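Local coordinates for protein C-glycoside 3-oxidase (Microbacterium trichothecenolyticum, PDB 7DVE) that uses FAD and molecular oxygen to oxidise the C3 hydroxyl of the sugar in C-glycosides such as isoorientin and mangiferin, releasing hydrogen peroxide, at residues S29-S34 and G500-A505; S138-F143 and E149-L154. All blocks are in the same frame, centred on the assembly; numbering follows the deposited sequence.

Contact 1: S29-S34 and G500-A505; sequences SERASS and GARHIA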
ATOM      1  N   SER A  29       1.811   6.231  20.274  1.00 69.67           N
ATOM      2  CA  SER A  29       1.491   5.488  21.495  1.00 70.50           C
ATOM      3  C   SER A  29       2.754   4.993  22.193  1.00 70.62           C
ATOM      4  O   SER A  29       2.762   4.840  23.422  1.00 70.56           O
ATOM      5  CB  SER A  29       0.560   4.315  21.190  1.00 69.22           C
ATOM      6  OG  SER A  29      -0.634   4.761  20.563  1.00 72.59           O
ATOM      7  N   GLU A  30       3.831   4.767  21.436  1.00 70.07           N
ATOM      8  CA  GLU A  30       5.110   4.385  22.038  1.00 69.09           C
ATOM      9  C   GLU A  30       5.855   5.602  22.602  1.00 72.42           C
ATOM     10  O   GLU A  30       6.097   5.686  23.809  1.00 76.67           O
ATOM     11  CB  GLU A  30       5.979   3.634  21.014  1.00 69.68           C
ATOM     12  CG  GLU A  30       5.593   2.149  20.761  1.00 65.37           C
ATOM     13  CD  GLU A  30       6.284   1.547  19.523  1.00 67.61           C
ATOM     14  OE1 GLU A  30       6.957   2.296  18.781  1.00 66.61           O
ATOM     15  OE2 GLU A  30       6.149   0.326  19.277  1.00 68.86           O
ATOM     16  N   ARG A  31       6.239   6.555  21.752  1.00 73.44           N
ATOM     17  CA  ARG A  31       7.090   7.662  22.199  1.00 74.59           C
ATOM     18  C   ARG A  31       6.333   8.844  22.807  1.00 75.20           C
ATOM     19  O   ARG A  31       6.974   9.740  23.365  1.00 79.77           O
ATOM     20  CB  ARG A  31       7.950   8.185  21.035  1.00 70.81           C
ATOM     21  CG  ARG A  31       8.890   7.141  20.443  1.00 71.51           C
ATOM     22  CD  ARG A  31       9.999   7.782  19.630  1.00 70.20           C
ATOM     23  NE  ARG A  31      10.989   6.803  19.194  1.00 69.36           N
ATOM     24  CZ  ARG A  31      12.190   7.108  18.721  1.00 68.57           C
ATOM     25  NH1 ARG A  31      12.592   8.363  18.612  1.00 67.08           N
ATOM     26  NH2 ARG A  31      13.003   6.129  18.335  1.00 69.25           N
ATOM     27  N   ALA A  32       5.007   8.897  22.712  1.00 74.53           N
ATOM     28  CA  ALA A  32       4.252  10.081  23.134  1.00 77.38           C
ATOM     29  C   ALA A  32       2.955   9.655  23.814  1.00 78.56           C
ATOM     30  O   ALA A  32       1.862  10.105  23.466  1.00 79.51           O
ATOM     31  CB  ALA A  32       3.966  10.996  21.941  1.00 73.29           C
ATOM     32  N   SER A  33       3.077   8.762  24.798  1.00 78.08           N
ATOM     33  CA  SER A  33       1.922   8.122  25.422  1.00 78.31           C
ATOM     34  C   SER A  33       1.003   9.112  26.122  1.00 82.71           C
ATOM     35  O   SER A  33      -0.117   8.750  26.497  1.00 85.72           O
ATOM     36  CB  SER A  33       2.414   7.081  26.424  1.00 76.95           C
ATOM     37  OG  SER A  33       2.884   7.744  27.586  1.00 80.01           O
ATOM     38  N   SER A  34       1.461  10.342  26.320  1.00 80.46           N
ATOM     39  CA  SER A  34       0.692  11.386  26.978  1.00 84.87           C
ATOM     40  C   SER A  34      -0.217  12.157  26.022  1.00 85.94           C
ATOM     41  O   SER A  34      -1.105  12.887  26.480  1.00 83.72           O
ATOM     42  CB  SER A  34       1.677  12.347  27.628  1.00 87.93           C
ATOM     43  OG  SER A  34       2.847  12.387  26.813  1.00 86.53           O
ATOM     44  N   GLY A 500       8.150  10.578  10.328  1.00 65.35           N
ATOM     45  CA  GLY A 500       7.218  11.673  10.591  1.00 65.91           C
ATOM     46  C   GLY A 500       6.634  11.635  11.994  1.00 64.82           C
ATOM     47  O   GLY A 500       6.558  12.660  12.679  1.00 67.07           O
ATOM     48  N   ALA A 501       6.199  10.451  12.436  1.00 65.32           N
ATOM     49  CA  ALA A 501       5.617  10.310  13.767  1.00 67.07           C
ATOM     50  C   ALA A 501       6.652  10.531  14.863  1.00 66.22           C
ATOM     51  O   ALA A 501       6.324  11.097  15.915  1.00 69.19           O
ATOM     52  CB  ALA A 501       4.966   8.934  13.913  1.00 65.00           C
ATOM     53  N   ARG A 502       7.902  10.116  14.639  1.00 67.14           N
ATOM     54  CA  ARG A 502       8.956  10.458  15.590  1.00 69.69           C
ATOM     55  C   ARG A 502       9.135  11.963  15.686  1.00 72.90           C
ATOM     56  O   ARG A 502       9.371  12.503  16.773  1.00 73.42           O
ATOM     57  CB  ARG A 502      10.269   9.807  15.178  1.00 68.21           C
ATOM     58  CG  ARG A 502      10.298   8.336  15.332  1.00 66.69           C
ATOM     59  CD  ARG A 502      11.587   7.820  14.765  1.00 68.07           C
ATOM     60  NE  ARG A 502      11.934   6.526  15.334  1.00 69.27           N
ATOM     61  CZ  ARG A 502      12.997   5.826  14.978  1.00 70.89           C
ATOM     62  NH1 ARG A 502      13.846   6.276  14.066  1.00 71.16           N
ATOM     63  NH2 ARG A 502      13.214   4.646  15.547  1.00 71.44           N
ATOM     64  N   HIS A 503       9.042  12.663  14.550  1.00 72.63           N
ATOM     65  CA  HIS A 503       9.150  14.119  14.589  1.00 75.10           C
ATOM     66  C   HIS A 503       8.016  14.742  15.397  1.00 76.33           C
ATOM     67  O   HIS A 503       8.244  15.643  16.217  1.00 77.39           O
ATOM     68  CB  HIS A 503       9.175  14.709  13.180  1.00 73.30           C
ATOM     69  CG  HIS A 503       9.502  16.170  13.174  1.00 75.54           C
ATOM     70  ND1 HIS A 503       8.573  17.147  12.879  1.00 73.41           N
ATOM     71  CD2 HIS A 503      10.641  16.823  13.497  1.00 75.67           C
ATOM     72  CE1 HIS A 503       9.132  18.335  12.990  1.00 73.93           C
ATOM     73  NE2 HIS A 503      10.387  18.165  13.369  1.00 78.80           N
ATOM     74  N   ILE A 504       6.785  14.279  15.176  1.00 74.47           N
ATOM     75  CA  ILE A 504       5.659  14.817  15.944  1.00 77.66           C
ATOM     76  C   ILE A 504       5.854  14.549  17.438  1.00 82.94           C
ATOM     77  O   ILE A 504       5.554  15.407  18.279  1.00 84.53           O
ATOM     78  CB  ILE A 504       4.323  14.251  15.420  1.00 73.16           C
ATOM     79  CG1 ILE A 504       3.997  14.837  14.046  1.00 72.09           C
ATOM     80  CG2 ILE A 504       3.179  14.550  16.379  1.00 74.34           C
ATOM     81  CD1 ILE A 504       2.710  14.314  13.472  1.00 69.07           C
ATOM     82  N   ALA A 505       6.372  13.362  17.795  1.00 83.15           N
ATOM     83  CA  ALA A 505       6.669  13.073  19.202  1.00 85.21           C
ATOM     84  C   ALA A 505       7.725  14.022  19.760  1.00 90.36           C
ATOM     85  O   ALA A 505       7.598  14.501  20.893  1.00 96.25           O
ATOM     86  CB  ALA A 505       7.126  11.624  19.368  1.00 74.68           C
TER
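Ala32 faces Ala505 where helix 19-31 ends against helix 490-510, with their CA atoms 5.5 Å apart. No other pair of CA atoms across the segments is nearer. Ala32 is the first residue to leave the helical conformation, and Ser33 and Ser34 lead away from Ala505. Small side chains make the near approach possible. The methyl CB of Ala505 lies 4.1 Å from CB of Ala32. The same methyl is 3.9 Å from CB of Arg31, so it sits against two successive residues.

Beyond the alanines the contact is made by two arginines. The side chain of Arg31 leaves the backbone toward the other helix and runs extended from CG to NE. Arg502 is also extended from CG to NE, with CG anti to its carbonyl carbon (chi1 -70°), and its far end swings in to meet Arg31. NE of Arg502 lies over one face of the Arg31 group, displaced toward its rim. NH2 of Arg31 is 3.2 Å from NH2 of Arg502, but both are donors and form no bond. Two like-charged groups thus lie partly over one another, with planes 32° apart.

NH1 of Arg502 makes a salt bridge to Glu152 of helix 149-161. Deeper in the interface, Ala501 and Ile504 touch Tyr24 of helix 19-31. That helix follows strand 12-15 and a GxGxxG-type turn, consistent with the first helix of a Rossmann-type FAD-binding fold. Glu152 probably offsets the charge of Arg502, and exposed Arg31 can probably be hydrated. Across these segments the favourable part is the apolar touch of Ala505.

Contact 2: S138-F143 and E149-L154; sequences SERIGF and ELDELL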
ATOM      1  N   SER A 138      18.482   2.794  -7.385  1.00 64.19           N
ATOM      2  CA  SER A 138      17.852   4.098  -7.619  1.00 65.36           C
ATOM      3  C   SER A 138      16.453   4.228  -7.015  1.00 63.77           C
ATOM      4  O   SER A 138      15.983   5.358  -6.865  1.00 63.74           O
ATOM      5  CB  SER A 138      17.790   4.408  -9.130  1.00 62.20           C
ATOM      6  OG  SER A 138      16.895   3.506  -9.801  1.00 66.49           O
ATOM      7  N   GLU A 139      15.782   3.140  -6.636  1.00 60.31           N
ATOM      8  CA  GLU A 139      14.538   3.323  -5.888  1.00 61.45           C
ATOM      9  C   GLU A 139      14.734   3.951  -4.513  1.00 61.18           C
ATOM     10  O   GLU A 139      13.735   4.339  -3.894  1.00 61.68           O
ATOM     11  CB  GLU A 139      13.788   2.008  -5.652  1.00 54.92           C
ATOM     12  CG  GLU A 139      13.938   0.938  -6.696  1.00 56.73           C
ATOM     13  CD  GLU A 139      13.257  -0.351  -6.256  1.00 57.15           C
ATOM     14  OE1 GLU A 139      13.861  -1.104  -5.462  1.00 61.20           O
ATOM     15  OE2 GLU A 139      12.113  -0.604  -6.671  1.00 54.65           O
ATOM     16  N   ARG A 140      15.956   4.001  -3.992  1.00 59.91           N
ATOM     17  CA  ARG A 140      16.176   4.399  -2.611  1.00 63.27           C
ATOM     18  C   ARG A 140      16.248   5.909  -2.503  1.00 66.00           C
ATOM     19  O   ARG A 140      16.865   6.578  -3.341  1.00 65.27           O
ATOM     20  CB  ARG A 140      17.461   3.770  -2.065  1.00 64.03           C
ATOM     21  CG  ARG A 140      17.379   2.242  -1.978  1.00 64.46           C
ATOM     22  CD  ARG A 140      18.655   1.616  -1.444  1.00 64.45           C
ATOM     23  NE  ARG A 140      18.951   1.981  -0.065  1.00 68.36           N
ATOM     24  CZ  ARG A 140      18.658   1.245   1.002  1.00 68.22           C
ATOM     25  NH1 ARG A 140      17.923   0.151   0.909  1.00 64.70           N
ATOM     26  NH2 ARG A 140      19.128   1.612   2.196  1.00 66.85           N
ATOM     27  N   ILE A 141      15.621   6.450  -1.463  1.00 65.77           N
ATOM     28  CA  ILE A 141      15.678   7.895  -1.266  1.00 66.63           C
ATOM     29  C   ILE A 141      17.083   8.248  -0.766  1.00 72.19           C
ATOM     30  O   ILE A 141      17.487   7.883   0.343  1.00 71.01           O
ATOM     31  CB  ILE A 141      14.577   8.380  -0.317  1.00 64.09           C
ATOM     32  CG1 ILE A 141      13.206   8.088  -0.945  1.00 63.57           C
ATOM     33  CG2 ILE A 141      14.706   9.858  -0.103  1.00 69.57           C
ATOM     34  CD1 ILE A 141      12.064   7.919   0.037  1.00 61.25           C
ATOM     35  N   GLY A 142      17.836   8.957  -1.602  1.00 72.29           N
ATOM     36  CA  GLY A 142      19.258   9.109  -1.360  1.00 70.74           C
ATOM     37  C   GLY A 142      19.583   9.972  -0.158  1.00 77.86           C
ATOM     38  O   GLY A 142      20.508   9.664   0.602  1.00 83.16           O
ATOM     39  N   PHE A 143      18.856  11.078   0.027  1.00 80.08           N
ATOM     40  CA  PHE A 143      19.177  11.922   1.173  1.00 80.78           C
ATOM     41  C   PHE A 143      18.842  11.238   2.489  1.00 79.98           C
ATOM     42  O   PHE A 143      19.388  11.622   3.525  1.00 82.13           O
ATOM     43  CB  PHE A 143      18.495  13.293   1.085  1.00 75.69           C
ATOM     44  CG  PHE A 143      17.007  13.256   0.836  1.00 76.29           C
ATOM     45  CD1 PHE A 143      16.110  13.093   1.885  1.00 75.06           C
ATOM     46  CD2 PHE A 143      16.506  13.448  -0.446  1.00 71.43           C
ATOM     47  CE1 PHE A 143      14.737  13.095   1.659  1.00 74.52           C
ATOM     48  CE2 PHE A 143      15.128  13.451  -0.682  1.00 73.48           C
ATOM     49  CZ  PHE A 143      14.243  13.274   0.368  1.00 72.33           C
ATOM     50  N   GLU A 149      19.895   6.677   7.957  1.00 73.76           N
ATOM     51  CA  GLU A 149      18.579   6.638   8.582  1.00 73.51           C
ATOM     52  C   GLU A 149      17.603   5.778   7.801  1.00 71.21           C
ATOM     53  O   GLU A 149      16.665   5.231   8.393  1.00 69.94           O
ATOM     54  CB  GLU A 149      17.995   8.040   8.753  1.00 74.95           C
ATOM     55  CG  GLU A 149      16.684   8.015   9.544  1.00 74.88           C
ATOM     56  CD  GLU A 149      16.043   9.380   9.749  1.00 76.67           C
ATOM     57  OE1 GLU A 149      16.246  10.293   8.902  1.00 72.88           O
ATOM     58  OE2 GLU A 149      15.326   9.521  10.776  1.00 76.58           O
ATOM     59  N   LEU A 150      17.785   5.646   6.486  1.00 72.87           N
ATOM     60  CA  LEU A 150      16.818   4.863   5.716  1.00 70.89           C
ATOM     61  C   LEU A 150      16.761   3.424   6.228  1.00 67.45           C
ATOM     62  O   LEU A 150      15.674   2.888   6.450  1.00 66.06           O
ATOM     63  CB  LEU A 150      17.149   4.917   4.217  1.00 70.68           C
ATOM     64  CG  LEU A 150      16.309   4.049   3.248  1.00 69.61           C
ATOM     65  CD1 LEU A 150      14.835   4.213   3.495  1.00 65.33           C
ATOM     66  CD2 LEU A 150      16.634   4.345   1.783  1.00 65.78           C
ATOM     67  N   ASP A 151      17.918   2.804   6.466  1.00 67.16           N
ATOM     68  CA  ASP A 151      17.940   1.418   6.942  1.00 68.47           C
ATOM     69  C   ASP A 151      17.272   1.269   8.313  1.00 65.99           C
ATOM     70  O   ASP A 151      16.493   0.329   8.530  1.00 63.05           O
ATOM     71  CB  ASP A 151      19.379   0.905   6.981  1.00 64.72           C
ATOM     72  CG  ASP A 151      19.871   0.447   5.606  1.00 67.50           C
ATOM     73  OD1 ASP A 151      19.046   0.349   4.669  1.00 67.81           O
ATOM     74  OD2 ASP A 151      21.083   0.199   5.451  1.00 72.75           O
ATOM     75  N   GLU A 152      17.534   2.202   9.235  1.00 65.67           N
ATOM     76  CA  GLU A 152      16.862   2.165  10.533  1.00 65.73           C
ATOM     77  C   GLU A 152      15.345   2.346  10.394  1.00 66.24           C
ATOM     78  O   GLU A 152      14.565   1.659  11.076  1.00 65.50           O
ATOM     79  CB  GLU A 152      17.472   3.216  11.469  1.00 68.59           C
ATOM     80  CG  GLU A 152      16.617   3.537  12.686  1.00 70.97           C
ATOM     81  CD  GLU A 152      17.110   4.742  13.459  1.00 76.60           C
ATOM     82  OE1 GLU A 152      18.095   4.602  14.203  1.00 86.53           O
ATOM     83  OE2 GLU A 152      16.522   5.839  13.324  1.00 79.87           O
ATOM     84  N   LEU A 153      14.895   3.234   9.496  1.00 64.75           N
ATOM     85  CA  LEU A 153      13.452   3.380   9.297  1.00 64.78           C
ATOM     86  C   LEU A 153      12.834   2.119   8.697  1.00 61.29           C
ATOM     87  O   LEU A 153      11.722   1.724   9.069  1.00 61.83           O
ATOM     88  CB  LEU A 153      13.149   4.586   8.408  1.00 63.78           C
ATOM     89  CG  LEU A 153      13.570   5.924   9.020  1.00 67.96           C
ATOM     90  CD1 LEU A 153      13.169   7.065   8.086  1.00 65.01           C
ATOM     91  CD2 LEU A 153      12.969   6.086  10.415  1.00 63.84           C
ATOM     92  N   LEU A 154      13.514   1.487   7.744  1.00 61.94           N
ATOM     93  CA  LEU A 154      12.955   0.270   7.161  1.00 60.02           C
ATOM     94  C   LEU A 154      12.909  -0.861   8.195  1.00 61.23           C
ATOM     95  O   LEU A 154      11.939  -1.632   8.234  1.00 59.45           O
ATOM     96  CB  LEU A 154      13.752  -0.140   5.930  1.00 54.97           C
ATOM     97  CG  LEU A 154      13.752   0.817   4.748  1.00 61.26           C
ATOM     98  CD1 LEU A 154      14.990   0.574   3.919  1.00 62.48           C
ATOM     99  CD2 LEU A 154      12.483   0.647   3.869  1.00 57.50           C
TER
HETATM  100  O   HOH W   1      18.340  -1.753   3.028  1.00 61.08           O
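Arg140 reaches across to the first turn of helix 149-161 and meets Leu150 and Asp151 there. Its chain starts with CG anti to the carbonyl carbon and then bends at chi3 (65°). The bend brings the guanidinium over Leu150. CD2 of Leu150 lies under one face of that group, off toward the rim, and is 3.7 Å from NH2 of Arg140. The leucine branch gets there because its CG is anti to the backbone N. CD2 also packs 3.9 Å from the carbonyl O of Ile141.

Asp151 takes the edge. NH2 of Arg140 donates to OD1 of Asp151 at 2.8 Å, with an N-H...O angle of 160°. OD1 lies in the guanidinium plane, but the donor stands above the carboxylate plane, and the two planes are 70° apart. One water accepts from NH1 of Arg140 and donates to OD1 of Asp151, closing a small ring.

NH2 of Arg140 also forms a salt bridge to Asp145, and NH1 bonds to the carbonyl of Pro135. Two carboxylates and a backbone oxygen thus fix the rotation of the guanidinium, while Leu150 supports its face. The carboxylates probably offset the arginine charge, and the Arg140-Asp151 salt bridge ties the loop before helix 142-145 to helix 149-161.

In the fold
Contact 2 is nested inside the long chain loop closed by contact 1. Their centres are 21 Å apart. Contact 1 joins helix 19-31, which follows the first strand of the parallel five-stranded sheet, to helix 490-510 near the C-terminus. Contact 2 is local and sets the loop leading into helix 142-145 against helix 149-161. The two meet directly: helix 149-161 packs on helix 490-510 through Leu153. Helix 490-510 begins with the FAD-binding Thr490, and the side chain of Leu154 is about 11 Å from the flavin cofactor. Contact 1 thus brings together the two ends of the chain, on the Rossmann-type part of this GMC oxidoreductase but away from the FAD sites. Contact 2 comes nearer the cofactor.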